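Local atomic coordinates of diaminopimelate decarboxylase (Phaeodactylum tricornutum, PDB entry 7JPJ), a protein that probably catalyses the pyridoxal 5'-phosphate-dependent decarboxylation of diaminopimelate to lysine, the last step of this route of lysine biosynthesis. Residues L12-K18 against L334-S340; L37-D42 against Y70-I76; G52-A58 against Q275-G281. The contacts are given in a common frame with arbitrary orientation. Numbering follows the deposited sequence.

Contacts 2 and 3 belong to the α/β barrel of this fold type III enzyme; contact 1 lies at the β-rich domain, its centre about 28 Å from that of contact 2 and about 37 Å from that of contact 3. Along the chain the segments run 12-18, 37-42, 52-58, 70-76, 275-281, 334-340, so contact 1 brackets the barrel, while contacts 2 and 3 interleave. The latter two have centres about 12 Å apart and touch: Ile76 CG2 lies 3.4 Å from Val55 O, and Phe71 CD2 lies 3.5 Å from Tyr57 CD2. Contact 2 thus packs on the strand that closes the barrel in contact 3, near the predicted cofactor lysine; contact 1 is remote from the annotated sites.

Contact 1: L12-K18 against L334-S340; sequences LTPETAK and LPGSGNS
The first turn of helix 14-24 sits on the loop that leaves strand 331-334, joining the N-terminal helix to the edge of the β-rich domain. Thr13 is at the N-cap position, and its OG1 is hydrogen-bonded to Thr16 OG1 at 2.6 Å; Pro14, at N1, suits a position that needs no amide donor. Opposite, Pro335-Gly338 forms a type I turn closed by Gly338 N to Pro335 O (3.0 Å). Ser337 OG accepts from Asn339 N at 3.3 Å, an ST turn, and also bonds Asp342. Gly338, at phi 89° and psi 3°, takes angles that favour glycine; a side chain there would also crowd Lys18 CD.

The register is set by Pro14 and Gly338, with CA atoms 4.5 Å apart and a CA-H...O contact from Gly338 CA to Pro14 O (3.4 Å). Apolar packing places Pro14 CG 3.7 Å from Leu334 CD2 and 4.0 Å from Pro335 CD, while Ala17 CB, small enough to admit leucine, lies 4.2 Å from Leu334 CD1.

The polar link comes from Glu15, whose m, p rotamer curls its carboxylate back to the loop: Ser340 N donates to Glu15 OE2 at 3.0 Å, and Glu15 OE1 lies 2.5 Å from Ser340 OG.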
loop_
_atom_site.group_PDB
_atom_site.type_symbol
_atom_site.label_atom_id
_atom_site.label_comp_id
_atom_site.label_asym_id
_atom_site.label_seq_id
_atom_site.Cartn_x
_atom_site.Cartn_y
_atom_site.Cartn_z
ATOM N N LEU A 12 -18.307 7.151 -17.751
ATOM C CA LEU A 12 -18.635 5.806 -18.220
ATOM C C LEU A 12 -20.142 5.586 -18.176
ATOM O O LEU A 12 -20.730 5.515 -17.093
ATOM C CB LEU A 12 -17.925 4.741 -17.384
ATOM C CG LEU A 12 -16.423 4.553 -17.601
ATOM C CD1 LEU A 12 -15.910 3.407 -16.748
ATOM C CD2 LEU A 12 -16.119 4.314 -19.073
ATOM N N THR A 13 -20.759 5.466 -19.349
ATOM C CA THR A 13 -22.121 4.968 -19.436
ATOM C C THR A 13 -22.115 3.451 -19.262
ATOM O O THR A 13 -21.060 2.816 -19.347
ATOM C CB THR A 13 -22.745 5.346 -20.779
ATOM O OG1 THR A 13 -22.092 4.630 -21.834
ATOM C CG2 THR A 13 -22.625 6.842 -21.028
ATOM N N PRO A 14 -23.274 2.844 -18.992
ATOM C CA PRO A 14 -23.309 1.372 -18.919
ATOM C C PRO A 14 -22.814 0.695 -20.184
ATOM O O PRO A 14 -22.249 -0.402 -20.107
ATOM C CB PRO A 14 -24.789 1.072 -18.652
ATOM C CG PRO A 14 -25.297 2.292 -17.968
ATOM C CD PRO A 14 -24.553 3.446 -18.573
ATOM N N GLU A 15 -22.999 1.318 -21.352
ATOM C CA GLU A 15 -22.461 0.748 -22.583
ATOM C C GLU A 15 -20.943 0.890 -22.639
ATOM O O GLU A 15 -20.240 -0.048 -23.031
ATOM C CB GLU A 15 -23.105 1.416 -23.798
ATOM C CG GLU A 15 -24.541 0.983 -24.080
ATOM C CD GLU A 15 -25.565 1.692 -23.204
ATOM O OE1 GLU A 15 -25.161 2.537 -22.371
ATOM O OE2 GLU A 15 -26.775 1.411 -23.356
ATOM N N THR A 16 -20.424 2.059 -22.254
ATOM C CA THR A 16 -18.980 2.274 -22.283
ATOM C C THR A 16 -18.261 1.418 -21.247
ATOM O O THR A 16 -17.105 1.034 -21.459
ATOM C CB THR A 16 -18.655 3.749 -22.049
ATOM O OG1 THR A 16 -19.619 4.569 -22.720
ATOM C CG2 THR A 16 -17.272 4.075 -22.587
ATOM N N ALA A 17 -18.919 1.121 -20.123
ATOM C CA ALA A 17 -18.298 0.288 -19.097
ATOM C C ALA A 17 -18.134 -1.147 -19.583
ATOM O O ALA A 17 -17.059 -1.740 -19.446
ATOM C CB ALA A 17 -19.122 0.337 -17.810
ATOM N N LYS A 18 -19.172 -1.751 -20.149
ATOM C CA LYS A 18 -19.028 -3.116 -20.706
ATOM C C LYS A 18 -18.006 -3.131 -21.842
ATOM O O LYS A 18 -17.335 -4.139 -21.981
ATOM C CB LYS A 18 -20.356 -3.690 -21.198
ATOM C CG LYS A 18 -20.688 -5.092 -20.717
ATOM C CD LYS A 18 -21.612 -5.819 -21.661
ATOM C CE LYS A 18 -21.171 -7.238 -21.948
ATOM N NZ LYS A 18 -22.233 -8.017 -22.628
ATOM N N LEU A 334 -23.649 0.608 -11.990
ATOM C CA LEU A 334 -24.291 0.465 -13.287
ATOM C C LEU A 334 -24.749 -0.976 -13.499
ATOM O O LEU A 334 -24.175 -1.903 -12.918
ATOM C CB LEU A 334 -23.341 0.871 -14.419
ATOM C CG LEU A 334 -22.862 2.324 -14.364
ATOM C CD1 LEU A 334 -21.710 2.557 -15.327
ATOM C CD2 LEU A 334 -24.014 3.277 -14.649
ATOM N N PRO A 335 -25.779 -1.197 -14.318
ATOM C CA PRO A 335 -26.267 -2.567 -14.531
ATOM C C PRO A 335 -25.236 -3.417 -15.256
ATOM O O PRO A 335 -24.651 -2.994 -16.256
ATOM C CB PRO A 335 -27.529 -2.369 -15.379
ATOM C CG PRO A 335 -27.326 -1.047 -16.048
ATOM C CD PRO A 335 -26.582 -0.206 -15.055
ATOM N N GLY A 336 -25.021 -4.630 -14.743
ATOM C CA GLY A 336 -24.174 -5.604 -15.415
ATOM C C GLY A 336 -24.673 -6.014 -16.786
ATOM O O GLY A 336 -23.958 -6.722 -17.505
ATOM N N SER A 337 -25.883 -5.600 -17.159
ATOM C CA SER A 337 -26.367 -5.840 -18.512
ATOM C C SER A 337 -25.630 -4.971 -19.522
ATOM O O SER A 337 -25.371 -5.402 -20.652
ATOM C CB SER A 337 -27.869 -5.580 -18.577
ATOM O OG SER A 337 -28.228 -5.019 -19.827
ATOM N N GLY A 338 -25.279 -3.748 -19.135
ATOM C CA GLY A 338 -24.687 -2.800 -20.051
ATOM C C GLY A 338 -25.682 -1.948 -20.804
ATOM O O GLY A 338 -25.267 -1.140 -21.648
ATOM N N ASN A 339 -26.975 -2.098 -20.530
ATOM C CA ASN A 339 -28.017 -1.316 -21.182
ATOM C C ASN A 339 -28.421 -0.158 -20.281
ATOM O O ASN A 339 -28.745 -0.362 -19.107
ATOM C CB ASN A 339 -29.237 -2.182 -21.497
ATOM C CG ASN A 339 -28.896 -3.391 -22.348
ATOM O OD1 ASN A 339 -29.639 -4.373 -22.372
ATOM N ND2 ASN A 339 -27.776 -3.322 -23.062
ATOM N N SER A 340 -28.409 1.056 -20.836
ATOM C CA SER A 340 -28.849 2.219 -20.077
ATOM C C SER A 340 -30.331 2.169 -19.739
ATOM O O SER A 340 -30.791 2.981 -18.931
ATOM C CB SER A 340 -28.533 3.501 -20.849
ATOM O OG SER A 340 -27.177 3.525 -21.255
#

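Contact 2: L37-D42 against Y70-I76; sequences LEEAAD and YFHSKNI
Segment 37-42 is an interior part of helix 34-45, helical throughout, and 70-76 is the C-terminal end of helix 65-73 with the turn that follows. The closest CA pair is Ala41-Lys74 at 7.3 Å, a spacing made possible by alanine on the facing side.

Within the segments, Ala41 N and Asp42 N bond Leu37 O (3.0 Å) and Glu38 O (2.9 Å), and Lys74 N makes only weak 3.3 Å bonds to Tyr70 O and Phe71 O. Helix 65-73 ends in a Schellman motif: Ile76 N bonds Phe71 O (2.9 Å) and Asn75 N bonds His72 O (3.0 Å). Asn75, the C-prime residue, has phi 62°, a left-handed conformation that asparagine tolerates well. Ser73 OG, chi1 p, gives a very short 2.5 Å bond to Tyr70 O.

Between the segments, polar pairing rests on Lys74. Lys74 CE passes 4.2 Å from Ala41 CB. Lys74 NZ reaches Asp42 OD1 in a salt bridge with a weak hydrogen bond at 3.5 Å. Glu38 OE2 stays 4.4 Å from Lys74 NZ, beyond a salt bridge; Glu38 also makes a weak, long ion pair with Lys417.

Alongside the polar pairs, Leu37 CB meets Tyr70 CE2 (3.7 Å), Leu37 CD2 meets Phe71 CZ (3.6 Å), and Ala41 CB meets Ile76 CD1 (3.9 Å). Phe71 and Ile76 continue onto Leu284 of helix 282-285 and Tyr57 of strand 53-58. Such helix-on-helix packing around the first barrel strand is typical of the outer layer of a TIM barrel, where helix 65-73 forms the crossover of a β-α-β unit to strand 77-80.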
loop_
_atom_site.group_PDB
_atom_site.type_symbol
_atom_site.label_atom_id
_atom_site.label_comp_id
_atom_site.label_asym_id
_atom_site.label_seq_id
_atom_site.Cartn_x
_atom_site.Cartn_y
_atom_site.Cartn_z
ATOM N N LEU A 37 -8.419 13.691 -19.780
ATOM C CA LEU A 37 -7.018 14.100 -19.791
ATOM C C LEU A 37 -6.826 15.414 -20.538
ATOM O O LEU A 37 -5.958 16.215 -20.170
ATOM C CB LEU A 37 -6.151 13.009 -20.419
ATOM C CG LEU A 37 -5.910 11.736 -19.607
ATOM C CD1 LEU A 37 -5.310 10.662 -20.493
ATOM C CD2 LEU A 37 -5.010 12.013 -18.409
ATOM N N GLU A 38 -7.626 15.653 -21.580
ATOM C CA GLU A 38 -7.487 16.875 -22.364
ATOM C C GLU A 38 -7.946 18.097 -21.579
ATOM O O GLU A 38 -7.338 19.169 -21.679
ATOM C CB GLU A 38 -8.273 16.749 -23.668
ATOM C CG GLU A 38 -7.757 17.635 -24.782
ATOM C CD GLU A 38 -8.704 17.698 -25.963
ATOM O OE1 GLU A 38 -9.841 18.185 -25.790
ATOM O OE2 GLU A 38 -8.310 17.267 -27.067
ATOM N N GLU A 39 -9.025 17.957 -20.803
ATOM C CA GLU A 39 -9.502 19.068 -19.983
ATOM C C GLU A 39 -8.456 19.497 -18.965
ATOM O O GLU A 39 -8.227 20.695 -18.768
ATOM C CB GLU A 39 -10.800 18.677 -19.277
ATOM C CG GLU A 39 -11.869 18.110 -20.195
ATOM C CD GLU A 39 -13.123 17.697 -19.440
ATOM O OE1 GLU A 39 -13.105 17.740 -18.187
ATOM O OE2 GLU A 39 -14.128 17.346 -20.099
ATOM N N ALA A 40 -7.812 18.533 -18.303
ATOM C CA ALA A 40 -6.815 18.873 -17.295
ATOM C C ALA A 40 -5.559 19.449 -17.935
ATOM O O ALA A 40 -4.983 20.417 -17.422
ATOM C CB ALA A 40 -6.475 17.644 -16.455
ATOM N N ALA A 41 -5.125 18.872 -19.057
ATOM C CA ALA A 41 -3.942 19.376 -19.745
ATOM C C ALA A 41 -4.142 20.819 -20.191
ATOM O O ALA A 41 -3.277 21.675 -19.975
ATOM C CB ALA A 41 -3.610 18.484 -20.940
ATOM N N ASP A 42 -5.290 21.106 -20.810
ATOM C CA ASP A 42 -5.574 22.467 -21.256
ATOM C C ASP A 42 -5.707 23.423 -20.077
ATOM O O ASP A 42 -5.233 24.562 -20.138
ATOM C CB ASP A 42 -6.842 22.479 -22.109
ATOM C CG ASP A 42 -6.563 22.206 -23.577
ATOM O OD1 ASP A 42 -5.374 22.187 -23.968
ATOM O OD2 ASP A 42 -7.534 22.000 -24.338
ATOM N N TYR A 70 0.863 10.824 -24.125
ATOM C CA TYR A 70 -0.186 11.802 -24.392
ATOM C C TYR A 70 0.209 13.186 -23.889
ATOM O O TYR A 70 0.062 14.183 -24.607
ATOM C CB TYR A 70 -1.507 11.369 -23.759
ATOM C CG TYR A 70 -2.553 12.445 -23.889
ATOM C CD1 TYR A 70 -3.231 12.632 -25.084
ATOM C CD2 TYR A 70 -2.832 13.308 -22.833
ATOM C CE1 TYR A 70 -4.173 13.629 -25.223
ATOM C CE2 TYR A 70 -3.774 14.311 -22.963
ATOM C CZ TYR A 70 -4.441 14.465 -24.160
ATOM O OH TYR A 70 -5.380 15.457 -24.301
ATOM N N PHE A 71 0.689 13.272 -22.646
ATOM C CA PHE A 71 1.102 14.563 -22.106
ATOM C C PHE A 71 2.315 15.117 -22.841
ATOM O O PHE A 71 2.507 16.336 -22.884
ATOM C CB PHE A 71 1.402 14.445 -20.614
ATOM C CG PHE A 71 0.176 14.326 -19.751
ATOM C CD1 PHE A 71 -1.019 14.912 -20.132
ATOM C CD2 PHE A 71 0.225 13.631 -18.552
ATOM C CE1 PHE A 71 -2.146 14.804 -19.333
ATOM C CE2 PHE A 71 -0.896 13.520 -17.752
ATOM C CZ PHE A 71 -2.084 14.105 -18.143
ATOM N N HIS A 72 3.142 14.248 -23.425
ATOM C CA HIS A 72 4.255 14.741 -24.228
ATOM C C HIS A 72 3.755 15.401 -25.508
ATOM O O HIS A 72 4.275 16.446 -25.918
ATOM C CB HIS A 72 5.226 13.602 -24.548
ATOM C CG HIS A 72 6.434 14.040 -25.314
ATOM N ND1 HIS A 72 6.850 13.418 -26.472
ATOM C CD2 HIS A 72 7.308 15.052 -25.096
ATOM C CE1 HIS A 72 7.931 14.025 -26.931
ATOM N NE2 HIS A 72 8.228 15.019 -26.115
ATOM N N SER A 73 2.743 14.811 -26.149
ATOM C CA SER A 73 2.166 15.406 -27.348
ATOM C C SER A 73 1.510 16.752 -27.068
ATOM O O SER A 73 1.320 17.543 -27.999
ATOM C CB SER A 73 1.147 14.449 -27.966
ATOM O OG SER A 73 0.066 14.223 -27.079
ATOM N N LYS A 74 1.155 17.025 -25.813
ATOM C CA LYS A 74 0.583 18.305 -25.419
ATOM C C LYS A 74 1.634 19.289 -24.918
ATOM O O LYS A 74 1.270 20.322 -24.349
ATOM C CB LYS A 74 -0.485 18.096 -24.344
ATOM C CG LYS A 74 -1.722 17.372 -24.841
ATOM C CD LYS A 74 -2.520 18.244 -25.789
ATOM C CE LYS A 74 -3.771 18.783 -25.118
ATOM N NZ LYS A 74 -4.639 19.527 -26.082
ATOM N N ASN A 75 2.919 18.985 -25.117
ATOM C CA ASN A 75 4.034 19.835 -24.686
ATOM C C ASN A 75 4.072 20.011 -23.170
ATOM O O ASN A 75 4.476 21.063 -22.666
ATOM C CB ASN A 75 4.003 21.198 -25.384
ATOM C CG ASN A 75 4.161 21.080 -26.882
ATOM O OD1 ASN A 75 4.751 20.121 -27.379
ATOM N ND2 ASN A 75 3.627 22.051 -27.615
ATOM N N ILE A 76 3.661 18.981 -22.436
ATOM C CA ILE A 76 3.781 18.941 -20.983
ATOM C C ILE A 76 5.003 18.105 -20.633
ATOM O O ILE A 76 5.180 16.999 -21.158
ATOM C CB ILE A 76 2.511 18.368 -20.333
ATOM C CG1 ILE A 76 1.358 19.364 -20.450
ATOM C CG2 ILE A 76 2.768 18.016 -18.877
ATOM C CD1 ILE A 76 0.099 18.914 -19.752
#

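Contact 3: G52-A58 against Q275-G281; sequences GLTVRYA and QMEIEPG. With SO4 (sulfate ion), chain D.
Strands 53-58 and 275-278 run parallel, their axes 4.7 Å apart at closest and 20° askew, with Leu53, Thr54 and Val55 paired with Met276, Glu277 and Ile278. Gln275 reaches across to strand 53-58, NE2 donating to Thr54 OG1 (2.8 Å); its OE1 lies 3.2 Å from Gly52 CA, where any side chain would clash. Met276 N bonds Gly52 O (2.9 Å) and Met276 O accepts from Thr54 N (2.9 Å), while CE touches Leu53 CD1 (3.8 Å). Glu277 shares a face with Thr54; its OE2 forms a 2.7 Å salt bridge to Arg56 NH1. Ile278 N reaches Thr54 O (3.1 Å), its O takes Arg56 N (2.8 Å), and CD1 packs on Val55 CG2 (3.7 Å). Glu279 CA makes a CA-H...O contact with Arg56 O (3.3 Å); its carboxylate accepts from Asn234 and, weakly, from His201. Pro280 has no NH, but its O accepts from Ala58 N (3.3 Å). Gly281 N donates to sulfate O2 (3.1 Å); a CB would strike the ion. Gly238, Thr282 and Tyr395 also hold the sulfate, probably at the cofactor phosphate site. First strand paired with last closes the TIM barrel, beside Lys60, the predicted pyridoxal phosphate attachment site, unmodified here.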
loop_
_atom_site.group_PDB
_atom_site.type_symbol
_atom_site.label_atom_id
_atom_site.label_comp_id
_atom_site.label_asym_id
_atom_site.label_seq_id
_atom_site.Cartn_x
_atom_site.Cartn_y
_atom_site.Cartn_z
ATOM N N GLY A 52 6.451 33.394 -18.805
ATOM C CA GLY A 52 6.645 32.050 -19.316
ATOM C C GLY A 52 6.270 30.950 -18.343
ATOM O O GLY A 52 6.525 31.057 -17.139
ATOM N N LEU A 53 5.677 29.873 -18.860
ATOM C CA LEU A 53 5.178 28.777 -18.045
ATOM C C LEU A 53 5.642 27.443 -18.611
ATOM O O LEU A 53 5.724 27.269 -19.830
ATOM C CB LEU A 53 3.644 28.801 -17.971
ATOM C CG LEU A 53 2.940 27.544 -17.454
ATOM C CD1 LEU A 53 3.066 27.435 -15.939
ATOM C CD2 LEU A 53 1.482 27.508 -17.886
ATOM N N THR A 54 5.952 26.507 -17.715
ATOM C CA THR A 54 6.213 25.118 -18.065
ATOM C C THR A 54 5.414 24.230 -17.126
ATOM O O THR A 54 5.476 24.404 -15.905
ATOM C CB THR A 54 7.701 24.770 -17.962
ATOM O OG1 THR A 54 8.465 25.695 -18.743
ATOM C CG2 THR A 54 7.952 23.356 -18.471
ATOM N N VAL A 55 4.670 23.284 -17.688
ATOM C CA VAL A 55 3.886 22.334 -16.908
ATOM C C VAL A 55 4.621 21.002 -16.901
ATOM O O VAL A 55 4.915 20.439 -17.962
ATOM C CB VAL A 55 2.467 22.177 -17.475
ATOM C CG1 VAL A 55 1.706 21.110 -16.701
ATOM C CG2 VAL A 55 1.735 23.504 -17.437
ATOM N N ARG A 56 4.918 20.495 -15.707
ATOM C CA ARG A 56 5.552 19.196 -15.531
ATOM C C ARG A 56 4.550 18.223 -14.926
ATOM O O ARG A 56 3.902 18.538 -13.923
ATOM C CB ARG A 56 6.785 19.299 -14.631
ATOM C CG ARG A 56 7.747 20.408 -15.008
ATOM C CD ARG A 56 9.146 20.121 -14.487
ATOM N NE ARG A 56 10.054 19.763 -15.570
ATOM C CZ ARG A 56 11.024 20.551 -16.022
ATOM N NH1 ARG A 56 11.217 21.740 -15.481
ATOM N NH2 ARG A 56 11.804 20.148 -17.015
ATOM N N TYR A 57 4.424 17.047 -15.532
ATOM C CA TYR A 57 3.570 16.003 -14.983
ATOM C C TYR A 57 4.345 15.216 -13.933
ATOM O O TYR A 57 5.418 14.678 -14.221
ATOM C CB TYR A 57 3.070 15.075 -16.089
ATOM C CG TYR A 57 2.346 13.843 -15.582
ATOM C CD1 TYR A 57 1.407 13.931 -14.559
ATOM C CD2 TYR A 57 2.592 12.594 -16.134
ATOM C CE1 TYR A 57 0.743 12.809 -14.096
ATOM C CE2 TYR A 57 1.930 11.468 -15.680
ATOM C CZ TYR A 57 1.009 11.581 -14.661
ATOM O OH TYR A 57 0.351 10.461 -14.207
ATOM N N ALA A 58 3.806 15.158 -12.719
ATOM C CA ALA A 58 4.377 14.351 -11.642
ATOM C C ALA A 58 3.978 12.900 -11.885
ATOM O O ALA A 58 2.967 12.418 -11.373
ATOM C CB ALA A 58 3.896 14.847 -10.283
ATOM N N GLN A 275 11.123 32.460 -15.511
ATOM C CA GLN A 275 10.239 31.406 -15.986
ATOM C C GLN A 275 9.587 30.698 -14.803
ATOM O O GLN A 275 10.225 30.468 -13.772
ATOM C CB GLN A 275 11.023 30.404 -16.833
ATOM C CG GLN A 275 10.218 29.193 -17.268
ATOM C CD GLN A 275 9.650 29.358 -18.660
ATOM O OE1 GLN A 275 9.440 30.480 -19.122
ATOM N NE2 GLN A 275 9.381 28.242 -19.333
ATOM N N MET A 276 8.306 30.358 -14.946
ATOM C CA MET A 276 7.568 29.652 -13.909
ATOM C C MET A 276 7.358 28.194 -14.298
ATOM O O MET A 276 7.220 27.858 -15.477
ATOM C CB MET A 276 6.206 30.303 -13.642
ATOM C CG MET A 276 5.615 29.941 -12.287
ATOM S SD MET A 276 3.898 30.443 -12.051
ATOM C CE MET A 276 3.320 30.532 -13.737
ATOM N N GLU A 277 7.327 27.330 -13.287
ATOM C CA GLU A 277 7.061 25.911 -13.476
ATOM C C GLU A 277 6.051 25.439 -12.445
ATOM O O GLU A 277 6.058 25.898 -11.300
ATOM C CB GLU A 277 8.332 25.073 -13.357
ATOM C CG GLU A 277 9.326 25.292 -14.474
ATOM C CD GLU A 277 10.509 24.355 -14.374
ATOM O OE1 GLU A 277 10.566 23.567 -13.405
ATOM O OE2 GLU A 277 11.378 24.390 -15.273
ATOM N N ILE A 278 5.184 24.521 -12.861
ATOM C CA ILE A 278 4.218 23.886 -11.979
ATOM C C ILE A 278 4.316 22.379 -12.172
ATOM O O ILE A 278 4.569 21.890 -13.276
ATOM C CB ILE A 278 2.779 24.388 -12.236
ATOM C CG1 ILE A 278 2.334 24.073 -13.668
ATOM C CG2 ILE A 278 2.683 25.880 -11.964
ATOM C CD1 ILE A 278 0.904 24.469 -13.958
ATOM N N GLU A 279 4.126 21.640 -11.083
ATOM C CA GLU A 279 4.303 20.189 -11.071
ATOM C C GLU A 279 3.037 19.486 -10.590
ATOM O O GLU A 279 3.047 18.816 -9.551
ATOM C CB GLU A 279 5.496 19.809 -10.196
ATOM C CG GLU A 279 6.839 19.800 -10.916
ATOM C CD GLU A 279 8.013 19.552 -9.974
ATOM O OE1 GLU A 279 9.143 19.999 -10.283
ATOM O OE2 GLU A 279 7.804 18.915 -8.917
ATOM N N PRO A 280 1.931 19.598 -11.332
ATOM C CA PRO A 280 0.686 18.963 -10.883
ATOM C C PRO A 280 0.710 17.463 -11.144
ATOM O O PRO A 280 1.121 17.009 -12.214
ATOM C CB PRO A 280 -0.390 19.657 -11.725
ATOM C CG PRO A 280 0.308 20.005 -12.978
ATOM C CD PRO A 280 1.737 20.322 -12.602
ATOM N N GLY A 281 0.277 16.697 -10.149
ATOM C CA GLY A 281 0.105 15.270 -10.318
ATOM C C GLY A 281 -1.361 14.891 -10.260
ATOM O O GLY A 281 -1.932 14.415 -11.246
HETATM S S SO4 D . 0.143 16.380 -6.301
HETATM O O1 SO4 D . -1.150 16.251 -5.633
HETATM O O2 SO4 D . 0.124 17.557 -7.169
HETATM O O3 SO4 D . 0.406 15.190 -7.103
HETATM O O4 SO4 D . 1.193 16.517 -5.295
#